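DUF5624 domain-containing protein (PDB 4JX2) is a putative secreted protein of unknown function from Legionella pneumophila that packs here as a two-fold symmetric pair of chains. Local coordinates at the interface of chains A and B. Residues are numbered along the deposited sequence; one frame, centred on the assembly and turned at random. Chains: chain A/B, hypothetical protein.

Contact 1: the interface of chains A and B. Residues chain A 30, 34-35, 38; chain B 111, 114-115, 118.
A methyl-on-indole contact brings A:Trp35 and B:Thr111 together, their side chains crossing at about a right angle. CG2 of B:Thr111 sits over one face of the indole, displaced toward the rim of the six-membered ring and 3.6 Å from CE3 of A:Trp35. A chi1 of -58° sets the threonine hydroxyl beside the backbone N and turns the methyl opposite that N, which lets both branches rest over the same face, the methyl toward CE3 and the hydroxyl OG1 of B:Thr111 3.6 Å from CH2 of A:Trp35. A broad indole suits this place because it offers a flat surface to a small branched residue.

The other apolar contacts gather round A:Tyr38. CG2 of B:Thr114 meets the phenol at its edge, in the ring plane, 3.7 Å from CE1 of A:Tyr38; these two side chains run alongside each other in the same direction. B:Ala115, with no more than a methyl, allows close helix approach: its CB lies 3.9 Å from CA of A:Tyr38 and also faces the carbonyl of A:Phe34.

Water supplies a polar link. It lies 2.8 Å from the backbone O of A:Tyr38 and 2.7 Å from ND1 of B:His118, at the edge of the imidazole and in its plane.

Helix 32-41 of chain A thus packs on helix 110-117 of chain B, with B:His118 in the short break before helix 119-131.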
# COMPACT_ATOMS: atom_id res chain seq x y z
N THR A 30 11.26 -27.39 -19.06
CA THR A 30 12.25 -26.36 -19.34
C THR A 30 13.64 -27.02 -19.47
O THR A 30 14.06 -27.72 -18.53
CB THR A 30 12.24 -25.29 -18.23
OG1 THR A 30 11.08 -24.47 -18.35
CG2 THR A 30 13.48 -24.40 -18.24
N PHE A 34 18.73 -23.81 -19.56
CA PHE A 34 18.04 -22.59 -19.14
C PHE A 34 18.02 -22.43 -17.60
O PHE A 34 18.25 -21.33 -17.11
CB PHE A 34 16.63 -22.50 -19.71
CG PHE A 34 16.57 -22.06 -21.15
CD1 PHE A 34 16.90 -20.76 -21.52
CD2 PHE A 34 16.14 -22.94 -22.14
CE1 PHE A 34 16.81 -20.35 -22.85
CE2 PHE A 34 16.04 -22.52 -23.47
CZ PHE A 34 16.37 -21.23 -23.81
N TRP A 35 17.78 -23.51 -16.87
CA TRP A 35 17.81 -23.46 -15.41
C TRP A 35 19.20 -23.10 -14.92
O TRP A 35 19.34 -22.23 -14.06
CB TRP A 35 17.35 -24.79 -14.81
CG TRP A 35 15.86 -24.92 -14.63
CD1 TRP A 35 15.06 -25.88 -15.18
CD2 TRP A 35 15.01 -24.10 -13.81
NE1 TRP A 35 13.75 -25.71 -14.76
CE2 TRP A 35 13.69 -24.61 -13.93
CE3 TRP A 35 15.22 -22.97 -12.98
CZ2 TRP A 35 12.60 -24.06 -13.24
CZ3 TRP A 35 14.14 -22.42 -12.31
CH2 TRP A 35 12.85 -22.95 -12.45
N TYR A 38 19.67 -19.49 -15.47
CA TYR A 38 18.79 -18.79 -14.53
C TYR A 38 19.43 -18.68 -13.14
O TYR A 38 19.56 -17.58 -12.60
CB TYR A 38 17.41 -19.47 -14.44
CG TYR A 38 16.45 -18.73 -13.53
CD1 TYR A 38 15.81 -17.57 -13.96
CD2 TYR A 38 16.24 -19.14 -12.22
CE1 TYR A 38 14.97 -16.86 -13.12
CE2 TYR A 38 15.40 -18.43 -11.36
CZ TYR A 38 14.75 -17.30 -11.82
OH TYR A 38 13.93 -16.60 -10.98
N THR B 111 11.13 -18.84 -17.03
CA THR B 111 12.52 -19.14 -16.65
C THR B 111 13.46 -18.90 -17.85
O THR B 111 14.44 -18.17 -17.71
CB THR B 111 12.63 -20.59 -16.16
OG1 THR B 111 11.76 -20.77 -15.06
CG2 THR B 111 14.05 -20.97 -15.77
N THR B 114 13.52 -15.07 -18.71
CA THR B 114 14.14 -14.35 -17.60
C THR B 114 15.65 -14.63 -17.53
O THR B 114 16.41 -13.69 -17.28
CB THR B 114 13.43 -14.69 -16.28
OG1 THR B 114 12.06 -14.34 -16.39
CG2 THR B 114 13.96 -13.92 -15.11
N ALA B 115 16.08 -15.89 -17.77
CA ALA B 115 17.49 -16.28 -17.76
C ALA B 115 18.30 -15.46 -18.76
O ALA B 115 19.41 -15.03 -18.44
CB ALA B 115 17.63 -17.76 -18.06
N HIS B 118 18.40 -11.58 -17.60
CA HIS B 118 19.25 -11.41 -16.44
C HIS B 118 20.74 -11.36 -16.75
O HIS B 118 21.51 -11.02 -15.86
CB HIS B 118 18.94 -12.51 -15.42
CG HIS B 118 17.73 -12.19 -14.60
ND1 HIS B 118 17.14 -13.14 -13.78
CD2 HIS B 118 17.03 -11.03 -14.49
CE1 HIS B 118 16.14 -12.51 -13.17
NE2 HIS B 118 16.02 -11.25 -13.60
O HOH W 1 18.51 -15.40 -13.98

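Contact 2: the interface of chains A and B. Residues chain A 56, 59-60, 63; chain B 129, 134, 136, 140.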
# COMPACT_ATOMS: atom_id res chain seq x y z
N ILE A 56 25.74 -15.05 -8.79
CA ILE A 56 26.34 -13.73 -8.95
C ILE A 56 25.79 -12.74 -7.85
O ILE A 56 26.60 -12.00 -7.26
CB ILE A 56 26.19 -13.25 -10.42
CG1 ILE A 56 27.19 -14.06 -11.31
CG2 ILE A 56 26.44 -11.76 -10.56
CD1 ILE A 56 26.88 -14.17 -12.79
N THR A 59 27.65 -13.49 -4.59
CA THR A 59 29.02 -13.00 -4.69
C THR A 59 29.03 -11.48 -4.45
O THR A 59 29.86 -11.01 -3.68
CB THR A 59 29.62 -13.38 -6.04
OG1 THR A 59 29.51 -14.79 -6.17
CG2 THR A 59 31.07 -12.93 -6.19
N LEU A 60 28.10 -10.73 -5.09
CA LEU A 60 27.99 -9.28 -4.88
C LEU A 60 27.77 -8.98 -3.41
O LEU A 60 28.47 -8.15 -2.85
CB LEU A 60 26.86 -8.64 -5.71
CG LEU A 60 26.66 -7.14 -5.48
CD1 LEU A 60 27.84 -6.35 -5.98
CD2 LEU A 60 25.40 -6.65 -6.13
N SER A 63 31.09 -9.83 -1.48
CA SER A 63 32.12 -8.83 -1.82
C SER A 63 31.88 -7.46 -1.17
O SER A 63 32.84 -6.76 -0.85
CB SER A 63 32.23 -8.66 -3.34
OG SER A 63 31.29 -7.78 -3.91
N ILE B 129 31.45 -6.36 -8.48
CA ILE B 129 32.30 -7.35 -7.77
C ILE B 129 33.79 -7.05 -8.08
O ILE B 129 34.61 -7.07 -7.16
CB ILE B 129 31.91 -8.82 -8.14
CG1 ILE B 129 30.47 -9.14 -7.70
CG2 ILE B 129 32.89 -9.84 -7.53
CD1 ILE B 129 29.77 -10.22 -8.53
N ASP B 134 37.06 -8.11 -5.62
CA ASP B 134 36.80 -9.54 -5.45
C ASP B 134 37.04 -10.25 -6.80
O ASP B 134 36.31 -10.03 -7.78
CB ASP B 134 35.39 -9.79 -4.89
CG ASP B 134 35.05 -11.24 -4.56
OD1 ASP B 134 35.79 -12.15 -5.00
OD2 ASP B 134 34.02 -11.48 -3.88
N SER B 136 36.52 -13.25 -7.63
CA SER B 136 35.48 -14.23 -7.95
C SER B 136 34.68 -13.83 -9.18
O SER B 136 33.95 -14.66 -9.71
CB SER B 136 34.53 -14.42 -6.77
OG SER B 136 35.22 -14.86 -5.62
N GLN B 140 33.06 -16.50 -11.91
CA GLN B 140 31.61 -16.39 -12.12
C GLN B 140 31.30 -16.12 -13.60
O GLN B 140 30.39 -16.75 -14.15
CB GLN B 140 30.99 -15.30 -11.24
CG GLN B 140 30.95 -15.64 -9.75
CD GLN B 140 29.87 -16.60 -9.30
OE1 GLN B 140 29.16 -17.23 -10.08
NE2 GLN B 140 29.75 -16.75 -8.00
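The side-chain amide of B:Gln140 donates from NE2 to the hydroxyl OG1 of A:Thr59 across 2.7 Å. The bond is bent, with 120° at the hydrogen, and the hydroxyl lies well out of the amide plane. The two side chains approach from opposite directions; a bend at chi2 (-77°) in B:Gln140 turns its amide toward the threonine. A long, flexible glutamine suits this reach, and its CB also passes A:Ile56 CG1 as the two side chains slide by in opposite directions.

Threonine serves both polar and apolar neighbours. While OG1 of A:Thr59 takes the amide, its CG2 methyl packs 3.8 Å from CD1 of B:Ile129 and equally near CB of B:Ser136. B:Ile129 crosses A:Thr59 at about a right angle and lays its CG1 branch against the backbone of A:Leu60, 3.8 Å from the CA of that residue.

At the far end, OD2 of B:Asp134 leads, in van der Waals contact 3.4 Å from CB of A:Ser63. The serine OG turns back to bond O of A:Leu60 at 3.0 Å. OD1 of B:Asp134 accepts from N of B:Ser136 at 2.9 Å, from above the carboxylate plane (39°), and from OG on the syn side, nearer the plane: an Asx-turn-like clasp leading into helix 136-155.

Helix 56-66 of chain A therefore lies against the end of helix 119-131, the following turn and the first part of helix 136-155 in chain B.

Contact 3: the interface of chains A and B. Residues chain A 26, 28, 30; chain B 106-107, 112, 165-166.
A:Tyr28 and B:Glu112 point at each other from opposite directions, joining the N-terminal arm of one DUF5624 family chain to helix 110-117 of its partner. The phenol ring and the carboxylate are turned 15° apart, and OE2 of B:Glu112 lies at the ring edge, in its plane. The phenol OH donates to this OE2 over 2.5 Å, on the anti side, tilted 25° out of the carboxylate plane. A:Thr30 reaches the same oxygen from the opposite face, its OG1 2.7 Å from OE2 of B:Glu112 and well above the carboxylate plane. Two hydroxyls thus grip one oxygen, which would favour a charged glutamate. The other carboxylate oxygen, OE1 of B:Glu112, contacts a water at 2.8 Å that also lies near OG1 of A:Thr30.

Chain B underlies one side of the phenol ring, which chi1 of 179° extends away from the backbone N of A:Tyr28. CA of B:Asn107 approaches the rim at CD2 of A:Tyr28 (3.5 Å). At the other rim CB of B:Gln165 lies 3.4 Å from CD1 of A:Tyr28, the glutamine amide nearly perpendicular to the ring. CG2 of B:Val166 packs 3.7 Å from CZ of A:Tyr28. Tyrosine suits the place by combining a long apolar body with a terminal donor. A:Asn26 near B:Asn107 is poorly ordered.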
# COMPACT_ATOMS: atom_id res chain seq x y z
N ASN A 26 0.22 -30.95 -20.35
CA ASN A 26 1.46 -30.76 -21.09
C ASN A 26 2.64 -31.48 -20.40
O ASN A 26 2.79 -31.39 -19.18
CB ASN A 26 1.77 -29.26 -21.25
CG ASN A 26 2.84 -28.90 -22.27
OD1 ASN A 26 3.36 -29.75 -23.01
ND2 ASN A 26 3.17 -27.63 -22.35
N TYR A 28 5.81 -30.78 -21.29
CA TYR A 28 6.92 -29.84 -21.47
C TYR A 28 7.77 -29.71 -20.23
O TYR A 28 7.25 -29.65 -19.11
CB TYR A 28 6.43 -28.43 -21.91
CG TYR A 28 7.55 -27.42 -22.09
CD1 TYR A 28 8.43 -27.51 -23.16
CD2 TYR A 28 7.75 -26.40 -21.17
CE1 TYR A 28 9.48 -26.61 -23.32
CE2 TYR A 28 8.79 -25.48 -21.32
CZ TYR A 28 9.66 -25.59 -22.40
OH TYR A 28 10.69 -24.71 -22.57
N THR A 30 11.26 -27.39 -19.06
CA THR A 30 12.25 -26.36 -19.34
C THR A 30 13.64 -27.02 -19.47
O THR A 30 14.06 -27.72 -18.53
CB THR A 30 12.24 -25.29 -18.23
OG1 THR A 30 11.08 -24.47 -18.35
CG2 THR A 30 13.48 -24.40 -18.24
N PRO B 106 5.25 -23.84 -15.22
CA PRO B 106 6.54 -24.42 -15.64
C PRO B 106 6.66 -24.58 -17.17
O PRO B 106 7.73 -25.00 -17.66
CB PRO B 106 6.55 -25.78 -14.93
CG PRO B 106 5.12 -26.15 -14.81
CD PRO B 106 4.32 -24.89 -14.75
N ASN B 107 5.57 -24.31 -17.93
CA ASN B 107 5.51 -24.43 -19.39
C ASN B 107 5.18 -23.09 -20.04
O ASN B 107 4.80 -23.04 -21.22
CB ASN B 107 4.50 -25.51 -19.81
CG ASN B 107 3.03 -25.19 -19.54
OD1 ASN B 107 2.67 -24.52 -18.57
ND2 ASN B 107 2.15 -25.71 -20.39
N GLU B 112 13.09 -19.44 -19.01
CA GLU B 112 13.83 -19.34 -20.26
C GLU B 112 14.08 -17.89 -20.65
O GLU B 112 15.23 -17.50 -20.87
CB GLU B 112 13.07 -20.06 -21.39
CG GLU B 112 12.92 -21.57 -21.18
CD GLU B 112 11.70 -22.04 -20.42
OE1 GLU B 112 11.18 -21.29 -19.55
OE2 GLU B 112 11.27 -23.18 -20.68
N GLN B 165 7.16 -25.72 -27.95
CA GLN B 165 6.52 -26.54 -26.92
C GLN B 165 5.98 -25.71 -25.76
O GLN B 165 5.25 -26.24 -24.92
CB GLN B 165 7.53 -27.61 -26.41
CG GLN B 165 7.79 -28.79 -27.37
CD GLN B 165 8.85 -29.75 -26.86
OE1 GLN B 165 9.80 -30.11 -27.57
NE2 GLN B 165 8.73 -30.19 -25.61
N VAL B 166 6.30 -24.41 -25.72
CA VAL B 166 5.86 -23.49 -24.67
C VAL B 166 4.39 -23.10 -24.90
O VAL B 166 3.96 -22.92 -26.05
CB VAL B 166 6.82 -22.25 -24.64
CG1 VAL B 166 6.20 -21.03 -23.95
CG2 VAL B 166 8.14 -22.60 -23.99
O HOH W 2 8.75 -22.31 -18.76

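Contact 4: the interface of chains A and B. Residues chain A 41, 56-57, 60, 335; chain B 121-122, 125, 129.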
# COMPACT_ATOMS: atom_id res chain seq x y z
N PHE A 41 22.50 -16.19 -11.83
CA PHE A 41 22.31 -14.85 -11.32
C PHE A 41 21.38 -14.82 -10.08
O PHE A 41 21.71 -14.18 -9.08
CB PHE A 41 21.79 -13.93 -12.43
CG PHE A 41 21.41 -12.53 -12.00
CD1 PHE A 41 22.38 -11.61 -11.63
CD2 PHE A 41 20.07 -12.16 -11.93
CE1 PHE A 41 22.02 -10.32 -11.22
CE2 PHE A 41 19.72 -10.87 -11.51
CZ PHE A 41 20.69 -9.96 -11.15
N ILE A 56 25.74 -15.05 -8.79
CA ILE A 56 26.34 -13.73 -8.95
C ILE A 56 25.79 -12.74 -7.85
O ILE A 56 26.60 -12.00 -7.26
CB ILE A 56 26.19 -13.25 -10.42
CG1 ILE A 56 27.19 -14.06 -11.31
CG2 ILE A 56 26.44 -11.76 -10.56
CD1 ILE A 56 26.88 -14.17 -12.79
N SER A 57 24.47 -12.80 -7.53
CA SER A 57 23.87 -11.97 -6.47
C SER A 57 24.55 -12.20 -5.12
O SER A 57 24.91 -11.24 -4.44
CB SER A 57 22.37 -12.23 -6.36
OG SER A 57 21.72 -11.94 -7.58
N LEU A 60 28.10 -10.73 -5.09
CA LEU A 60 27.99 -9.28 -4.88
C LEU A 60 27.77 -8.98 -3.41
O LEU A 60 28.47 -8.15 -2.85
CB LEU A 60 26.86 -8.64 -5.71
CG LEU A 60 26.66 -7.14 -5.48
CD1 LEU A 60 27.84 -6.35 -5.98
CD2 LEU A 60 25.40 -6.65 -6.13
N ILE A 335 21.54 -1.45 -4.12
CA ILE A 335 21.85 -2.21 -5.33
C ILE A 335 21.49 -1.37 -6.55
O ILE A 335 22.34 -1.21 -7.42
CB ILE A 335 21.20 -3.63 -5.38
CG1 ILE A 335 21.84 -4.55 -4.30
CG2 ILE A 335 21.36 -4.26 -6.78
CD1 ILE A 335 20.87 -5.72 -3.79
N PRO B 121 21.87 -7.51 -16.02
CA PRO B 121 22.12 -7.30 -14.58
C PRO B 121 23.28 -8.14 -14.02
O PRO B 121 24.04 -7.61 -13.22
CB PRO B 121 20.79 -7.68 -13.94
CG PRO B 121 19.79 -7.38 -15.00
CD PRO B 121 20.45 -7.81 -16.27
N ALA B 122 23.43 -9.42 -14.46
CA ALA B 122 24.54 -10.30 -14.05
C ALA B 122 25.89 -9.67 -14.36
O ALA B 122 26.75 -9.60 -13.49
CB ALA B 122 24.43 -11.66 -14.73
N TYR B 125 26.51 -6.64 -12.07
CA TYR B 125 26.91 -7.16 -10.78
C TYR B 125 28.38 -7.56 -10.80
O TYR B 125 29.10 -7.23 -9.86
CB TYR B 125 26.06 -8.38 -10.44
CG TYR B 125 24.73 -8.14 -9.77
CD1 TYR B 125 23.89 -7.10 -10.18
CD2 TYR B 125 24.27 -9.00 -8.77
CE1 TYR B 125 22.65 -6.90 -9.58
CE2 TYR B 125 23.04 -8.80 -8.17
CZ TYR B 125 22.22 -7.76 -8.58
OH TYR B 125 21.01 -7.60 -7.97
N ILE B 129 31.45 -6.36 -8.48
CA ILE B 129 32.30 -7.35 -7.77
C ILE B 129 33.79 -7.05 -8.08
O ILE B 129 34.61 -7.07 -7.16
CB ILE B 129 31.91 -8.82 -8.14
CG1 ILE B 129 30.47 -9.14 -7.70
CG2 ILE B 129 32.89 -9.84 -7.53
CD1 ILE B 129 29.77 -10.22 -8.53
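Helices 32-41, 56-66 and 315-339 of chain A pack against helix 119-131 of chain B, A:Phe41 and A:Leu60 closing on B:Tyr125. This is a helix-packing interface between two copies of a DUF5624 family protein, with the tyrosine ring wedged between chain A side chains.

The edge of A:Phe41 points into one face of the B:Tyr125 ring. Their planes stand 64° apart in an edge-to-face pair, with CE1 of A:Phe41 over the centre of the tyrosine ring and 3.6 Å from its CE2. The opposite face receives the CD2 methyl of A:Leu60, 3.7 Å from CD2 of B:Tyr125 and set toward the rim. The leucine side chain, extended away from its own backbone N at chi1 177°, crosses the tyrosine at about a right angle, bringing CD2 over its face. At the tyrosine edge lies CA of A:Ser57. Beyond the ring, CG2 of A:Ile335 comes 3.6 Å from OH of B:Tyr125.

Smaller residues fit the phenylalanine against the helix. CA of B:Ala122 lies 3.5 Å from CD1 of A:Phe41, a closeness that a small side chain permits, while CB of B:Pro121 packs 3.6 Å from CZ of A:Phe41. The CG2 branch of A:Ile56 reaches the stem of the tyrosine, 3.4 Å from CB of B:Tyr125.

Within chain A, the hydroxyl OG of A:Ser57 bonds to the backbone O of A:Phe41 at 2.7 Å, tying the start of helix 56-66 to the end of helix 32-41.

The contacts line up along one end of the paired chains. Contacts 2 and 4 have C-alpha centres about 7 Å apart and share A:Ile56, A:Leu60 and B:Ile129, whereas contacts 1 and 3, about 12 Å apart, share A:Thr30 and helix 110-117 of chain B. Contact 1 lies about 15 Å from contact 4, linked through helix 32-41, and contacts 2 and 3 are the most distant, about 31 Å between centres. The N-terminal segment of chain A thus runs along chain B, and two-fold symmetry repeats this with the chains exchanged. Such reciprocal embrace suggests a stable dimer, although the structure alone does not show one in solution.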